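Long-range contacts in Pre-mRNA-splicing factor SAD1 (Saccharomyces cerevisiae, PDB 4MSX), which promotes assembly of newly synthesised U4 snRNA into the U4/U6 snRNP and is required for pre-mRNA splicing, although its deubiquitinase-like fold is catalytically inactive: residues V198-S203 with W440-Y445; T369-F374 with V409-K414; L375-N380 with F474-E479. One frame throughout, in Å; residues are numbered along the deposited sequence. Where two conformers were deposited one is given.

Interaction 1 of 3, residues V198-S203 with W440-Y445; sequences VLLLIS and WITQLY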
loop_
_atom_site.group_PDB
_atom_site.type_symbol
_atom_site.label_atom_id
_atom_site.label_comp_id
_atom_site.label_asym_id
_atom_site.label_seq_id
_atom_site.Cartn_x
_atom_site.Cartn_y
_atom_site.Cartn_z
ATOM N N VAL A 198 -3.211 -0.609 3.174
ATOM C CA VAL A 198 -3.886 -0.068 2.002
ATOM C C VAL A 198 -2.898 0.058 0.793
ATOM O O VAL A 198 -3.242 -0.266 -0.374
ATOM C CB VAL A 198 -4.504 1.318 2.330
ATOM C CG1 VAL A 198 -5.002 2.034 1.071
ATOM C CG2 VAL A 198 -5.717 1.137 3.349
ATOM N N LEU A 199 -1.679 0.538 1.058
ATOM C CA LEU A 199 -0.720 0.630 -0.049
ATOM C C LEU A 199 -0.401 -0.744 -0.645
ATOM O O LEU A 199 -0.206 -0.870 -1.875
ATOM C CB LEU A 199 0.587 1.292 0.419
ATOM C CG LEU A 199 0.380 2.793 0.756
ATOM C CD1 LEU A 199 1.662 3.314 1.430
ATOM C CD2 LEU A 199 0.039 3.628 -0.512
ATOM N N LEU A 200 -0.276 -1.759 0.200
ATOM C CA LEU A 200 -0.071 -3.114 -0.311
ATOM C C LEU A 200 -1.291 -3.587 -1.158
ATOM O O LEU A 200 -1.130 -4.169 -2.255
ATOM C CB LEU A 200 0.148 -4.100 0.864
ATOM C CG LEU A 200 1.546 -3.980 1.516
ATOM C CD1 LEU A 200 1.586 -4.738 2.860
ATOM C CD2 LEU A 200 2.691 -4.473 0.554
ATOM N N LEU A 201 -2.502 -3.319 -0.667
ATOM C CA LEU A 201 -3.708 -3.770 -1.398
ATOM C C LEU A 201 -3.720 -3.164 -2.772
ATOM O O LEU A 201 -3.879 -3.862 -3.798
ATOM C CB LEU A 201 -5.024 -3.326 -0.721
ATOM C CG LEU A 201 -5.364 -3.975 0.603
ATOM C CD1 LEU A 201 -6.833 -3.694 1.024
ATOM C CD2 LEU A 201 -5.118 -5.438 0.529
ATOM N N ILE A 202 -3.546 -1.862 -2.845
ATOM C CA ILE A 202 -3.664 -1.242 -4.141
ATOM C C ILE A 202 -2.461 -1.593 -5.044
ATOM O O ILE A 202 -2.630 -1.752 -6.257
ATOM C CB ILE A 202 -3.900 0.254 -4.038
ATOM C CG1 ILE A 202 -4.439 0.765 -5.379
ATOM C CG2 ILE A 202 -2.635 0.990 -3.571
ATOM C CD1 ILE A 202 -4.700 2.270 -5.396
ATOM N N SER A 203 -1.269 -1.772 -4.470
ATOM C CA SER A 203 -0.092 -2.155 -5.252
ATOM C C SER A 203 -0.169 -3.582 -5.793
ATOM O O SER A 203 0.596 -3.947 -6.695
ATOM C CB SER A 203 1.172 -2.011 -4.397
ATOM O OG SER A 203 1.415 -0.648 -4.144
ATOM N N TRP A 440 -2.923 -3.640 12.524
ATOM C CA TRP A 440 -3.434 -4.164 11.229
ATOM C C TRP A 440 -2.314 -4.930 10.556
ATOM O O TRP A 440 -1.173 -4.445 10.474
ATOM C CB TRP A 440 -3.892 -2.975 10.341
ATOM C CG TRP A 440 -4.966 -2.146 11.006
ATOM C CD1 TRP A 440 -4.846 -0.908 11.624
ATOM C CD2 TRP A 440 -6.338 -2.530 11.119
ATOM N NE1 TRP A 440 -6.085 -0.524 12.108
ATOM C CE2 TRP A 440 -7.006 -1.518 11.832
ATOM C CE3 TRP A 440 -7.054 -3.661 10.685
ATOM C CZ2 TRP A 440 -8.366 -1.577 12.116
ATOM C CZ3 TRP A 440 -8.409 -3.729 10.944
ATOM C CH2 TRP A 440 -9.063 -2.691 11.670
ATOM N N ILE A 441 -2.624 -6.119 10.061
ATOM C CA ILE A 441 -1.602 -6.849 9.316
ATOM C C ILE A 441 -2.211 -7.330 8.009
ATOM O O ILE A 441 -3.432 -7.397 7.852
ATOM C CB ILE A 441 -1.042 -8.019 10.116
ATOM C CG1 ILE A 441 -2.132 -9.057 10.327
ATOM C CG2 ILE A 441 -0.480 -7.529 11.504
ATOM C CD1 ILE A 441 -1.644 -10.283 11.077
ATOM N N THR A 442 -1.346 -7.595 7.039
ATOM C CA THR A 442 -1.842 -7.783 5.657
ATOM C C THR A 442 -1.329 -9.105 5.158
ATOM O O THR A 442 -0.136 -9.375 5.249
ATOM C CB THR A 442 -1.326 -6.638 4.742
ATOM O OG1 THR A 442 -1.671 -5.396 5.359
ATOM C CG2 THR A 442 -1.941 -6.692 3.292
ATOM N N GLN A 443 -2.232 -9.934 4.620
ATOM C CA GLN A 443 -1.829 -11.197 4.024
ATOM C C GLN A 443 -2.083 -11.106 2.539
ATOM O O GLN A 443 -3.169 -10.664 2.124
ATOM C CB GLN A 443 -2.708 -12.336 4.591
ATOM C CG GLN A 443 -2.506 -12.436 6.096
ATOM C CD GLN A 443 -3.501 -13.366 6.793
ATOM O OE1 GLN A 443 -4.626 -13.600 6.306
ATOM N NE2 GLN A 443 -3.101 -13.864 7.977
ATOM N N LEU A 444 -1.107 -11.523 1.736
ATOM C CA LEU A 444 -1.236 -11.352 0.296
ATOM C C LEU A 444 -0.912 -12.634 -0.424
ATOM O O LEU A 444 0.039 -13.320 -0.064
ATOM C CB LEU A 444 -0.191 -10.310 -0.224
ATOM C CG LEU A 444 -0.403 -8.916 0.417
ATOM C CD1 LEU A 444 0.750 -7.953 0.001
ATOM C CD2 LEU A 444 -1.741 -8.332 -0.034
ATOM N N TYR A 445 -1.618 -12.864 -1.517
ATOM C CA TYR A 445 -1.490 -14.151 -2.232
ATOM C C TYR A 445 -0.587 -13.987 -3.420
ATOM O O TYR A 445 -0.762 -13.054 -4.200
ATOM C CB TYR A 445 -2.852 -14.634 -2.728
ATOM C CG TYR A 445 -2.760 -16.064 -3.330
ATOM C CD1 TYR A 445 -2.418 -17.150 -2.530
ATOM C CD2 TYR A 445 -3.005 -16.289 -4.671
ATOM C CE1 TYR A 445 -2.337 -18.464 -3.071
ATOM C CE2 TYR A 445 -2.935 -17.612 -5.220
ATOM C CZ TYR A 445 -2.602 -18.666 -4.392
ATOM O OH TYR A 445 -2.508 -19.931 -4.901
#
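L200 and L201 of helix 198-203 rest on T442 and L444 of strand 440-445, the two short segments running nearly parallel, with axes 18° apart in direction and 9.2 Å apart at closest approach. At that separation the gap is bridged by side chains alone. L200 points at the strand and meets both neighbours. Its CD1 methyl sits 4.0 Å from CB of T442, while its CB lies 4.0 Å from CD1 of L444, whose side chain meets it at about a right angle. The second L200 methyl, CD2, is also 4.0 Å from L444 CD1, so this one methyl of L444 is held against the base and one branch of L200. T442 offers mainly its hydrocarbon side: with CG2 set opposite the backbone N (that methyl lying 4.1 Å from L200 CB), the threonine behaves here as an apolar surface. L201, the next residue along the helix, lies at the margin, and only its CD2 enters, 4.4 Å from T442 CG2 and at a similarly loose distance from CD2 of L444. The far side of the same helix is closed by helices 222-234 and 266-280. A polar link holds the two elements together near the strand's start, where D193 of the helix accepts a hydrogen bond from the W440 backbone N. All four touching residues are buried and meet through carbon atoms, a helix laid on one face of the curved sheet. In the ubiquitin-specific protease fold this helix probably corresponds to the one that carries the cysteine box in active relatives, with D193 near the place of the catalytic cysteine, and strand 438-446 to the one that begins in the histidine box; their packing joins the helical and sheet halves of the domain.

Interaction 2 of 3, residues T369-F374 with V409-K414; sequences TRLPQF and VKYRLK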
loop_
_atom_site.group_PDB
_atom_site.type_symbol
_atom_site.label_atom_id
_atom_site.label_comp_id
_atom_site.label_asym_id
_atom_site.label_seq_id
_atom_site.Cartn_x
_atom_site.Cartn_y
_atom_site.Cartn_z
ATOM N N THR A 369 -25.408 -5.628 -9.269
ATOM C CA THR A 369 -25.601 -5.533 -10.721
ATOM C C THR A 369 -24.319 -5.179 -11.480
ATOM O O THR A 369 -24.305 -5.224 -12.700
ATOM C CB THR A 369 -26.620 -4.485 -11.084
ATOM O OG1 THR A 369 -26.257 -3.247 -10.438
ATOM C CG2 THR A 369 -28.024 -4.926 -10.633
ATOM N N ARG A 370 -23.260 -4.761 -10.790
ATOM C CA ARG A 370 -21.950 -4.734 -11.454
ATOM C C ARG A 370 -20.955 -5.431 -10.565
ATOM O O ARG A 370 -20.719 -5.033 -9.407
ATOM C CB ARG A 370 -21.480 -3.326 -11.808
ATOM C CG ARG A 370 -20.104 -3.342 -12.610
ATOM C CD ARG A 370 -19.662 -1.940 -13.006
ATOM N NE ARG A 370 -18.684 -2.034 -14.096
ATOM C CZ ARG A 370 -17.368 -2.067 -13.950
ATOM N NH1 ARG A 370 -16.816 -1.939 -12.733
ATOM N NH2 ARG A 370 -16.596 -2.191 -15.043
ATOM N N LEU A 371 -20.397 -6.498 -11.088
ATOM C CA LEU A 371 -19.423 -7.269 -10.350
ATOM C C LEU A 371 -18.060 -6.902 -10.928
ATOM O O LEU A 371 -17.788 -7.169 -12.081
ATOM C CB LEU A 371 -19.703 -8.767 -10.469
ATOM C CG LEU A 371 -20.840 -9.261 -9.562
ATOM C CD1 LEU A 371 -21.207 -10.686 -9.883
ATOM C CD2 LEU A 371 -20.438 -9.146 -8.113
ATOM N N PRO A 372 -17.220 -6.222 -10.132
ATOM C CA PRO A 372 -15.938 -5.727 -10.647
ATOM C C PRO A 372 -14.893 -6.815 -10.748
ATOM O O PRO A 372 -15.043 -7.843 -10.106
ATOM C CB PRO A 372 -15.503 -4.668 -9.577
ATOM C CG PRO A 372 -16.158 -5.115 -8.300
ATOM C CD PRO A 372 -17.485 -5.822 -8.729
ATOM N N GLN A 373 -13.816 -6.576 -11.508
ATOM C CA GLN A 373 -12.690 -7.494 -11.504
ATOM C C GLN A 373 -12.161 -7.670 -10.047
ATOM O O GLN A 373 -11.745 -8.770 -9.657
ATOM C CB GLN A 373 -11.533 -6.930 -12.372
ATOM C CG GLN A 373 -10.369 -7.860 -12.424
ATOM C CD GLN A 373 -10.693 -9.090 -13.322
ATOM O OE1 GLN A 373 -11.763 -9.146 -13.973
ATOM N NE2 GLN A 373 -9.800 -10.080 -13.329
ATOM N N PHE A 374 -12.118 -6.582 -9.269
ATOM C CA PHE A 374 -11.670 -6.680 -7.853
ATOM C C PHE A 374 -12.819 -6.265 -6.957
ATOM O O PHE A 374 -13.227 -5.103 -6.990
ATOM C CB PHE A 374 -10.443 -5.756 -7.594
ATOM C CG PHE A 374 -9.266 -6.142 -8.394
ATOM C CD1 PHE A 374 -8.447 -7.164 -7.975
ATOM C CD2 PHE A 374 -9.042 -5.547 -9.649
ATOM C CE1 PHE A 374 -7.323 -7.540 -8.747
ATOM C CE2 PHE A 374 -7.953 -5.942 -10.464
ATOM C CZ PHE A 374 -7.104 -6.946 -10.017
ATOM N N VAL A 409 -20.717 -16.120 -11.020
ATOM C CA VAL A 409 -19.420 -15.470 -11.265
ATOM C C VAL A 409 -18.472 -15.969 -10.191
ATOM O O VAL A 409 -18.797 -15.893 -9.014
ATOM C CB VAL A 409 -19.564 -13.958 -11.215
ATOM C CG1 VAL A 409 -18.205 -13.268 -11.414
ATOM C CG2 VAL A 409 -20.587 -13.500 -12.269
ATOM N N LYS A 410 -17.333 -16.526 -10.572
ATOM C CA LYS A 410 -16.413 -17.065 -9.587
ATOM C C LYS A 410 -15.330 -16.020 -9.221
ATOM O O LYS A 410 -14.837 -15.308 -10.104
ATOM C CB LYS A 410 -15.695 -18.272 -10.145
ATOM C CG LYS A 410 -16.590 -19.542 -10.185
ATOM C CD LYS A 410 -15.929 -20.675 -10.981
ATOM C CE LYS A 410 -16.957 -21.776 -11.358
ATOM N NZ LYS A 410 -18.086 -21.303 -12.252
ATOM N N TYR A 411 -14.930 -16.026 -7.951
ATOM C CA TYR A 411 -13.871 -15.128 -7.434
ATOM C C TYR A 411 -12.868 -15.944 -6.625
ATOM O O TYR A 411 -13.242 -16.948 -6.003
ATOM C CB TYR A 411 -14.530 -14.110 -6.467
ATOM C CG TYR A 411 -15.144 -12.946 -7.183
ATOM C CD1 TYR A 411 -16.486 -12.970 -7.597
ATOM C CD2 TYR A 411 -14.388 -11.804 -7.435
ATOM C CE1 TYR A 411 -17.035 -11.889 -8.259
ATOM C CE2 TYR A 411 -14.928 -10.728 -8.083
ATOM C CZ TYR A 411 -16.247 -10.759 -8.477
ATOM O OH TYR A 411 -16.747 -9.669 -9.128
ATOM N N ARG A 412 -11.607 -15.488 -6.570
ATOM C CA ARG A 412 -10.627 -16.121 -5.706
ATOM C C ARG A 412 -10.026 -15.035 -4.778
ATOM O O ARG A 412 -9.800 -13.925 -5.248
ATOM C CB ARG A 412 -9.491 -16.707 -6.557
ATOM C CG ARG A 412 -9.982 -17.987 -7.273
ATOM C CD ARG A 412 -8.877 -18.921 -7.724
ATOM N NE ARG A 412 -9.471 -20.115 -8.336
ATOM C CZ ARG A 412 -8.786 -21.153 -8.810
ATOM N NH1 ARG A 412 -7.456 -21.170 -8.751
ATOM N NH2 ARG A 412 -9.437 -22.183 -9.346
ATOM N N LEU A 413 -9.756 -15.403 -3.538
ATOM C CA LEU A 413 -9.252 -14.451 -2.527
ATOM C C LEU A 413 -7.804 -14.112 -2.846
ATOM O O LEU A 413 -7.005 -15.013 -3.064
ATOM C CB LEU A 413 -9.333 -15.093 -1.153
ATOM C CG LEU A 413 -8.878 -14.185 -0.005
ATOM C CD1 LEU A 413 -9.832 -12.948 0.152
ATOM C CD2 LEU A 413 -8.858 -15.030 1.264
ATOM N N LYS A 414 -7.458 -12.824 -2.829
ATOM C CA LYS A 414 -6.111 -12.364 -3.173
ATOM C C LYS A 414 -5.445 -11.591 -2.027
ATOM O O LYS A 414 -4.228 -11.545 -1.939
ATOM C CB LYS A 414 -6.164 -11.438 -4.402
ATOM C CG LYS A 414 -6.580 -12.144 -5.737
ATOM C CD LYS A 414 -5.458 -13.051 -6.303
ATOM C CE LYS A 414 -4.167 -12.253 -6.617
ATOM N NZ LYS A 414 -4.337 -11.167 -7.636
#
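Y411 extends its ring from strand 409-414 so that its hydroxyl ends between L371 and P372, and the side chains of P372 and Y411 cross at about a right angle. The phenol donates a hydrogen bond to the carbonyl of P372, with OH 2.7 Å from O. The C=O...OH angle is 147° and the donor is tilted 18° from the carbonyl plane, while the acceptor itself lies at the edge of the ring, near its plane. With CG placed opposite the carbonyl carbon (chi1 -83°), the tyrosine reaches across rather than along its own strand. L371 lies obliquely to the ring: its CB is 3.4 Å from Y411 OH, and its CD2 comes within 4.4 Å of CE1. On the other branch of the leucine, CD1 meets CG2 of V409 at 3.7 Å, the two side chains sliding past each other in opposite directions. L371 therefore has one methyl for the valine and one for the tyrosine.

This is the passage from strand 365-370, in the three-stranded sheet that probably corresponds to the fingers of ubiquitin-specific proteases, to strand 374-379 of the central sheet. T369 and R370, which both face K295 in a classic beta bulge, end the first strand, and the Y411 hydroxyl ties the connecting loop to the sheet through the P372 carbonyl. K480 serves the same loop, its NZ bonding to the L371 carbonyl and its backbone pairing with Q373. Farther along, Q373 O lies 4.1 Å from CE2 of Y411, in an oblique position relative to the ring.

Interaction 3 of 3, residues L375-N380 with F474-E479; sequences LIFHFN and FIQVWE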
loop_
_atom_site.group_PDB
_atom_site.type_symbol
_atom_site.label_atom_id
_atom_site.label_comp_id
_atom_site.label_asym_id
_atom_site.label_seq_id
_atom_site.Cartn_x
_atom_site.Cartn_y
_atom_site.Cartn_z
ATOM N N LEU A 375 -13.336 -7.221 -6.193
ATOM C CA LEU A 375 -14.477 -7.021 -5.286
ATOM C C LEU A 375 -13.894 -6.967 -3.888
ATOM O O LEU A 375 -13.238 -7.920 -3.433
ATOM C CB LEU A 375 -15.441 -8.226 -5.457
ATOM C CG LEU A 375 -16.749 -8.236 -4.652
ATOM C CD1 LEU A 375 -17.538 -6.934 -4.884
ATOM C CD2 LEU A 375 -17.586 -9.485 -5.059
ATOM N N ILE A 376 -14.086 -5.822 -3.229
ATOM C CA ILE A 376 -13.485 -5.574 -1.920
ATOM C C ILE A 376 -14.582 -5.591 -0.864
ATOM O O ILE A 376 -15.551 -4.804 -0.951
ATOM C CB ILE A 376 -12.803 -4.180 -1.920
ATOM C CG1 ILE A 376 -11.840 -4.077 -3.096
ATOM C CG2 ILE A 376 -12.077 -3.954 -0.537
ATOM C CD1 ILE A 376 -11.191 -2.631 -3.268
ATOM N N PHE A 377 -14.437 -6.478 0.113
ATOM C CA PHE A 377 -15.427 -6.578 1.186
ATOM C C PHE A 377 -14.856 -5.951 2.434
ATOM O O PHE A 377 -13.664 -6.070 2.708
ATOM C CB PHE A 377 -15.671 -8.034 1.573
ATOM C CG PHE A 377 -16.309 -8.865 0.472
ATOM C CD1 PHE A 377 -17.310 -8.329 -0.324
ATOM C CD2 PHE A 377 -15.911 -10.176 0.275
ATOM C CE1 PHE A 377 -17.935 -9.103 -1.325
ATOM C CE2 PHE A 377 -16.517 -10.968 -0.750
ATOM C CZ PHE A 377 -17.499 -10.424 -1.543
ATOM N N HIS A 378 -15.745 -5.399 3.226
ATOM C CA HIS A 378 -15.392 -4.928 4.581
ATOM C C HIS A 378 -16.335 -5.654 5.562
ATOM O O HIS A 378 -17.553 -5.662 5.346
ATOM C CB HIS A 378 -15.667 -3.433 4.646
ATOM C CG HIS A 378 -15.880 -2.891 6.039
ATOM N ND1 HIS A 378 -16.997 -2.152 6.376
ATOM C CD2 HIS A 378 -15.092 -2.921 7.144
ATOM C CE1 HIS A 378 -16.902 -1.775 7.648
ATOM N NE2 HIS A 378 -15.738 -2.186 8.121
ATOM N N PHE A 379 -15.787 -6.228 6.623
ATOM C CA PHE A 379 -16.632 -6.897 7.660
ATOM C C PHE A 379 -16.850 -5.905 8.760
ATOM O O PHE A 379 -15.889 -5.391 9.325
ATOM C CB PHE A 379 -15.954 -8.161 8.135
ATOM C CG PHE A 379 -15.762 -9.138 6.995
ATOM C CD1 PHE A 379 -16.809 -9.982 6.596
ATOM C CD2 PHE A 379 -14.600 -9.123 6.246
ATOM C CE1 PHE A 379 -16.647 -10.842 5.480
ATOM C CE2 PHE A 379 -14.432 -9.957 5.126
ATOM C CZ PHE A 379 -15.451 -10.819 4.752
ATOM N N ASN A 380 -18.111 -5.618 9.073
ATOM C CA ASN A 380 -18.372 -4.439 9.908
ATOM C C ASN A 380 -18.125 -4.768 11.380
ATOM O O ASN A 380 -19.064 -5.037 12.117
ATOM C CB ASN A 380 -19.800 -3.976 9.707
ATOM C CG ASN A 380 -20.053 -2.628 10.369
ATOM O OD1 ASN A 380 -19.101 -1.946 10.774
ATOM N ND2 ASN A 380 -21.314 -2.238 10.482
ATOM N N PHE A 474 -10.909 -8.196 8.331
ATOM C CA PHE A 474 -11.562 -6.882 8.321
ATOM C C PHE A 474 -11.864 -6.441 6.878
ATOM O O PHE A 474 -12.955 -5.955 6.593
ATOM C CB PHE A 474 -10.621 -5.847 8.983
ATOM C CG PHE A 474 -11.193 -4.453 9.057
ATOM C CD1 PHE A 474 -12.302 -4.178 9.856
ATOM C CD2 PHE A 474 -10.577 -3.400 8.370
ATOM C CE1 PHE A 474 -12.824 -2.892 9.937
ATOM C CE2 PHE A 474 -11.101 -2.100 8.454
ATOM C CZ PHE A 474 -12.200 -1.833 9.233
ATOM N N ILE A 475 -10.864 -6.539 5.985
ATOM C CA ILE A 475 -11.053 -6.239 4.580
ATOM C C ILE A 475 -10.480 -7.362 3.725
ATOM O O ILE A 475 -9.422 -7.900 4.035
ATOM C CB ILE A 475 -10.256 -4.924 4.181
ATOM C CG1 ILE A 475 -11.077 -3.693 4.516
ATOM C CG2 ILE A 475 -9.904 -4.930 2.680
ATOM C CD1 ILE A 475 -10.203 -2.432 4.483
ATOM N N GLN A 476 -11.154 -7.686 2.639
ATOM C CA GLN A 476 -10.623 -8.692 1.710
ATOM C C GLN A 476 -10.726 -8.195 0.312
ATOM O O GLN A 476 -11.661 -7.478 -0.024
ATOM C CB GLN A 476 -11.451 -10.036 1.741
ATOM C CG GLN A 476 -11.243 -10.755 3.074
ATOM C CD GLN A 476 -12.070 -12.028 3.164
ATOM O OE1 GLN A 476 -13.100 -12.178 2.459
ATOM N NE2 GLN A 476 -11.600 -12.965 3.984
ATOM N N VAL A 477 -9.812 -8.681 -0.530
ATOM C CA VAL A 477 -9.883 -8.327 -1.950
ATOM C C VAL A 477 -10.024 -9.661 -2.685
ATOM O O VAL A 477 -9.218 -10.549 -2.468
ATOM C CB VAL A 477 -8.605 -7.634 -2.474
ATOM C CG1 VAL A 477 -8.686 -7.405 -4.006
ATOM C CG2 VAL A 477 -8.382 -6.256 -1.757
ATOM N N TRP A 478 -11.082 -9.773 -3.475
ATOM C CA TRP A 478 -11.366 -10.997 -4.273
ATOM C C TRP A 478 -11.226 -10.645 -5.739
ATOM O O TRP A 478 -11.640 -9.542 -6.159
ATOM C CB TRP A 478 -12.801 -11.470 -4.002
ATOM C CG TRP A 478 -12.976 -12.020 -2.624
ATOM C CD1 TRP A 478 -13.118 -11.287 -1.464
ATOM C CD2 TRP A 478 -12.987 -13.403 -2.225
ATOM N NE1 TRP A 478 -13.229 -12.136 -0.390
ATOM C CE2 TRP A 478 -13.187 -13.435 -0.834
ATOM C CE3 TRP A 478 -12.916 -14.633 -2.932
ATOM C CZ2 TRP A 478 -13.264 -14.644 -0.101
ATOM C CZ3 TRP A 478 -13.000 -15.821 -2.208
ATOM C CH2 TRP A 478 -13.165 -15.813 -0.811
ATOM N N GLU A 479 -10.675 -11.573 -6.541
ATOM C CA GLU A 479 -10.434 -11.273 -7.934
ATOM C C GLU A 479 -11.265 -12.241 -8.819
ATOM O O GLU A 479 -11.300 -13.455 -8.569
ATOM C CB GLU A 479 -8.955 -11.468 -8.304
ATOM C CG GLU A 479 -8.703 -11.160 -9.777
ATOM C CD GLU A 479 -7.206 -11.118 -10.163
ATOM O OE1 GLU A 479 -6.362 -11.734 -9.445
ATOM O OE2 GLU A 479 -6.894 -10.461 -11.192
#
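The imidazole of H378 turns its edge to the face of F474, CD2 standing 3.5 Å above the phenyl plane and offset toward the rim, with the two planes at 80°. One face of the imidazole is covered by N380 N, and its ND1 bonds to OG1 of T324. The indole of W478 has F377 CE2 over one face; the two rings are inclined at 53°, with F377 CD2 3.4 Å from W478 NE1. At the indole edge lie L375 O and Q476 OE1. Q476 OE1 takes the NE1 proton at 2.9 Å, although the donor stands above the amide plane rather than on a lone pair. The same oxygen meets the edges of two phenyl rings, lying 3.6 Å from F379 CZ, and the F379 ring stands nearly perpendicular to the amide. Q476 NE2 is held in turn by N416, which fixes the amide's rotation. Replacing W478 by an alanine would remove the indole, and Q476 OE1 would probably lose its NE1 donor, with a gap opening beside the F377 ring. Beneath these groups the backbones pair in antiparallel register through five hydrogen bonds, among them W478 N to L375 O at 2.8 Å and F379 N to F474 O at 2.8 Å. I376, V477 and I475 share the other face with H378, where CG2 of I376 lies 4.0 Å from CG2 of I475. F474 and I475 both face V417 in a classic beta bulge. Helix 347-350 covers the face of F377 and Q476, while helix 266-280 touches H378 and I475. The pair forms part of the central mixed sheet, which probably corresponds to the palm of ubiquitin-specific proteases.

In the fold
All three contacts converge on the same mixed sheet. Interaction 1 lies near the middle of the chain and lays a helix on the sheet through leucine side chains and the hydrocarbon part of a threonine; interaction 3 is equally buried but joins strand to strand, with backbone bonds and aromatic groups. Interaction 2, partly buried and farther out, depends on one tyrosine hydroxyl and a few methyls. The elements are shared: L201 of interaction 1 also packs on I475 and V477, and W440 meets F474. Strand 409-421 lies between the other two, bonding through K414 O to Y445 N and through R412 O to E479 N. The salt bridge K414-E479 links interactions 2 and 3.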